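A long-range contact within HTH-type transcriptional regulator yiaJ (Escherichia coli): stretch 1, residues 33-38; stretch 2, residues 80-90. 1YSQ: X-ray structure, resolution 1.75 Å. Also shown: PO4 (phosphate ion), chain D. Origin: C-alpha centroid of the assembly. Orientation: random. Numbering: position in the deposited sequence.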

# COMPACT_ATOMS: atom_id res chain seq x y z
N SER A 33 7.69 -3.50 2.31
CA SER A 33 8.89 -3.06 1.61
C SER A 33 8.75 -3.53 0.17
O SER A 33 7.91 -4.37 -0.14
CB SER A 33 10.16 -3.65 2.25
OG SER A 33 10.11 -5.08 2.17
N ARG A 34 9.55 -2.95 -0.72
CA ARG A 34 9.62 -3.44 -2.08
C ARG A 34 10.74 -4.46 -2.24
O ARG A 34 11.85 -4.24 -1.78
CB ARG A 34 9.84 -2.29 -3.08
CG ARG A 34 9.49 -2.70 -4.51
CD ARG A 34 10.14 -1.86 -5.58
NE ARG A 34 9.78 -2.40 -6.89
CZ ARG A 34 9.63 -1.67 -7.99
NH1 ARG A 34 9.81 -0.35 -7.97
NH2 ARG A 34 9.29 -2.28 -9.12
N GLU A 35 10.43 -5.58 -2.88
CA GLU A 35 11.47 -6.51 -3.30
C GLU A 35 11.31 -6.76 -4.79
O GLU A 35 10.73 -7.77 -5.19
CB GLU A 35 11.39 -7.81 -2.49
CG GLU A 35 12.44 -8.85 -2.83
CD GLU A 35 12.39 -10.01 -1.85
OE1 GLU A 35 11.52 -10.90 -1.99
OE2 GLU A 35 13.22 -10.01 -0.93
N ASP A 36 11.80 -5.82 -5.60
CA ASP A 36 11.69 -5.92 -7.06
C ASP A 36 10.23 -6.04 -7.57
O ASP A 36 9.49 -5.06 -7.54
CB ASP A 36 12.56 -7.09 -7.55
CG ASP A 36 12.73 -7.13 -9.06
OD1 ASP A 36 12.23 -6.22 -9.78
OD2 ASP A 36 13.34 -8.07 -9.61
N ASP A 37 9.81 -7.23 -8.01
CA ASP A 37 8.50 -7.43 -8.64
C ASP A 37 7.35 -7.83 -7.70
O ASP A 37 6.30 -8.28 -8.16
CB ASP A 37 8.63 -8.43 -9.81
CG ASP A 37 8.84 -9.86 -9.35
OD1 ASP A 37 9.37 -10.07 -8.23
OD2 ASP A 37 8.51 -10.85 -10.04
N HIS A 38 7.55 -7.65 -6.40
CA HIS A 38 6.51 -7.85 -5.40
C HIS A 38 6.71 -6.89 -4.22
O HIS A 38 7.82 -6.40 -3.99
CB HIS A 38 6.46 -9.32 -4.92
CG HIS A 38 7.80 -9.88 -4.56
ND1 HIS A 38 8.75 -10.19 -5.51
CD2 HIS A 38 8.37 -10.13 -3.36
CE1 HIS A 38 9.85 -10.62 -4.91
NE2 HIS A 38 9.64 -10.61 -3.61
N ASP A 80 9.92 2.06 -18.04
CA ASP A 80 10.41 0.85 -18.71
C ASP A 80 10.17 -0.38 -17.83
O ASP A 80 9.98 -1.48 -18.34
CB ASP A 80 11.91 0.95 -19.03
CG ASP A 80 12.21 1.93 -20.16
OD1 ASP A 80 11.28 2.46 -20.80
OD2 ASP A 80 13.38 2.25 -20.45
N TYR A 81 10.16 -0.19 -16.51
CA TYR A 81 9.90 -1.30 -15.61
C TYR A 81 8.52 -1.92 -15.89
O TYR A 81 8.38 -3.15 -15.95
CB TYR A 81 10.01 -0.89 -14.13
CG TYR A 81 9.91 -2.07 -13.18
CD1 TYR A 81 11.06 -2.60 -12.58
CD2 TYR A 81 8.68 -2.68 -12.91
CE1 TYR A 81 10.98 -3.71 -11.72
CE2 TYR A 81 8.58 -3.79 -12.07
CZ TYR A 81 9.74 -4.29 -11.47
OH TYR A 81 9.67 -5.38 -10.63
N VAL A 82 7.52 -1.05 -16.07
CA VAL A 82 6.12 -1.45 -16.20
C VAL A 82 5.91 -2.23 -17.50
O VAL A 82 5.29 -3.29 -17.50
CB VAL A 82 5.15 -0.23 -16.15
CG1 VAL A 82 3.69 -0.69 -16.02
CG2 VAL A 82 5.52 0.74 -15.03
N LYS A 83 6.46 -1.70 -18.59
CA LYS A 83 6.46 -2.40 -19.87
C LYS A 83 7.10 -3.79 -19.77
O LYS A 83 6.47 -4.78 -20.17
CB LYS A 83 7.13 -1.56 -20.98
CG LYS A 83 6.98 -2.17 -22.37
CD LYS A 83 6.78 -1.14 -23.47
CE LYS A 83 7.29 -1.67 -24.81
NZ LYS A 83 8.56 -0.99 -25.22
N SER A 84 8.31 -3.88 -19.22
CA SER A 84 9.00 -5.17 -19.10
C SER A 84 8.28 -6.10 -18.11
O SER A 84 8.24 -7.30 -18.32
CB SER A 84 10.47 -5.00 -18.68
OG SER A 84 11.13 -4.07 -19.53
N TYR A 85 7.72 -5.52 -17.05
CA TYR A 85 6.93 -6.27 -16.09
C TYR A 85 5.75 -6.94 -16.79
O TYR A 85 5.52 -8.13 -16.60
CB TYR A 85 6.46 -5.34 -14.95
CG TYR A 85 5.56 -5.98 -13.91
CD1 TYR A 85 6.09 -6.55 -12.75
CD2 TYR A 85 4.17 -5.99 -14.08
CE1 TYR A 85 5.26 -7.14 -11.78
CE2 TYR A 85 3.33 -6.58 -13.12
CZ TYR A 85 3.87 -7.14 -11.98
OH TYR A 85 3.03 -7.70 -11.04
N TRP A 86 5.01 -6.18 -17.60
CA TRP A 86 3.88 -6.74 -18.35
C TRP A 86 4.33 -7.85 -19.30
O TRP A 86 3.65 -8.87 -19.44
CB TRP A 86 3.09 -5.64 -19.11
CG TRP A 86 1.67 -5.57 -18.65
CD1 TRP A 86 0.57 -6.05 -19.30
CD2 TRP A 86 1.19 -5.00 -17.43
NE1 TRP A 86 -0.57 -5.82 -18.56
CE2 TRP A 86 -0.22 -5.17 -17.41
CE3 TRP A 86 1.81 -4.34 -16.35
CZ2 TRP A 86 -1.02 -4.72 -16.35
CZ3 TRP A 86 1.01 -3.89 -15.29
CH2 TRP A 86 -0.39 -4.08 -15.30
N GLU A 87 5.48 -7.65 -19.94
CA GLU A 87 5.99 -8.63 -20.89
C GLU A 87 6.34 -9.94 -20.19
O GLU A 87 6.01 -11.04 -20.68
CB GLU A 87 7.20 -8.08 -21.64
CG GLU A 87 6.81 -7.13 -22.77
CD GLU A 87 7.95 -6.22 -23.22
OE1 GLU A 87 9.14 -6.55 -22.98
OE2 GLU A 87 7.65 -5.17 -23.83
N SER A 88 6.96 -9.82 -19.01
CA SER A 88 7.52 -10.96 -18.28
C SER A 88 6.58 -11.59 -17.24
O SER A 88 6.90 -12.65 -16.70
CB SER A 88 8.81 -10.52 -17.58
OG SER A 88 8.50 -9.56 -16.58
N HIS A 89 5.45 -10.95 -16.95
CA HIS A 89 4.49 -11.46 -15.96
C HIS A 89 3.12 -11.78 -16.57
O HIS A 89 2.09 -11.74 -15.88
CB HIS A 89 4.33 -10.48 -14.76
CG HIS A 89 5.57 -10.35 -13.92
ND1 HIS A 89 6.70 -9.69 -14.36
CD2 HIS A 89 5.84 -10.78 -12.67
CE1 HIS A 89 7.63 -9.74 -13.42
NE2 HIS A 89 7.13 -10.40 -12.39
N GLN A 90 3.12 -12.11 -17.86
CA GLN A 90 1.88 -12.35 -18.61
C GLN A 90 0.99 -13.40 -17.95
O GLN A 90 -0.23 -13.25 -17.92
CB GLN A 90 2.17 -12.73 -20.07
CG GLN A 90 2.22 -11.54 -21.02
CD GLN A 90 0.96 -10.67 -20.95
OE1 GLN A 90 -0.07 -11.02 -21.53
NE2 GLN A 90 1.04 -9.54 -20.23
P PO4 D . 10.60 2.54 -5.90
O1 PO4 D . 9.97 1.73 -4.78
O2 PO4 D . 9.52 3.25 -6.70
O3 PO4 D . 11.59 3.54 -5.32
O4 PO4 D . 11.30 1.55 -6.81
O HOH W 1 4.21 -9.39 -9.45

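The helix of stretch 2 packs against a type II' turn from Glu35 to His38. Tyr81 and Tyr85 on the helix, and His89 just past its end, come four residues apart and all point toward the turn.

Tyr81 comes first and makes the most contacts. Tyr81 OH donates a hydrogen bond to Asp36 OD1 at 2.8 Å. Tyr81 OH lies 3.1 Å from Asp37 CA, so the tip of the ring abuts the turn backbone. Arg34 covers one face of the ring. Arg34 CZ sits 4.6 Å from the centroid of the Tyr81 ring and 19° off the ring normal, a cation-pi arrangement. Within its own stretch, Arg34 NE also donates to Asp36 O at 2.8 Å. Arg34 NH1 also makes a weak hydrogen bond to phosphate O4, 2.7 Å away.

One turn on, Tyr85 makes a looser contact. Tyr85 CE1 is 3.9 Å from Asp37 O, which lies at the ring edge. Water 1 links the pair: it donates to Asp37 O at 2.7 Å and is hydrogen-bonded to Tyr85 OH at 2.6 Å.

His89 is the first residue to leave helical geometry. His89 NE2 donates to Asp37 OD2 at 2.8 Å, and the angle of 178° is nearly straight. The other carboxylate oxygen, Asp37 OD1, accepts from His38 ND1 at 2.8 Å. Asp37 thus ties the turn to the helix end.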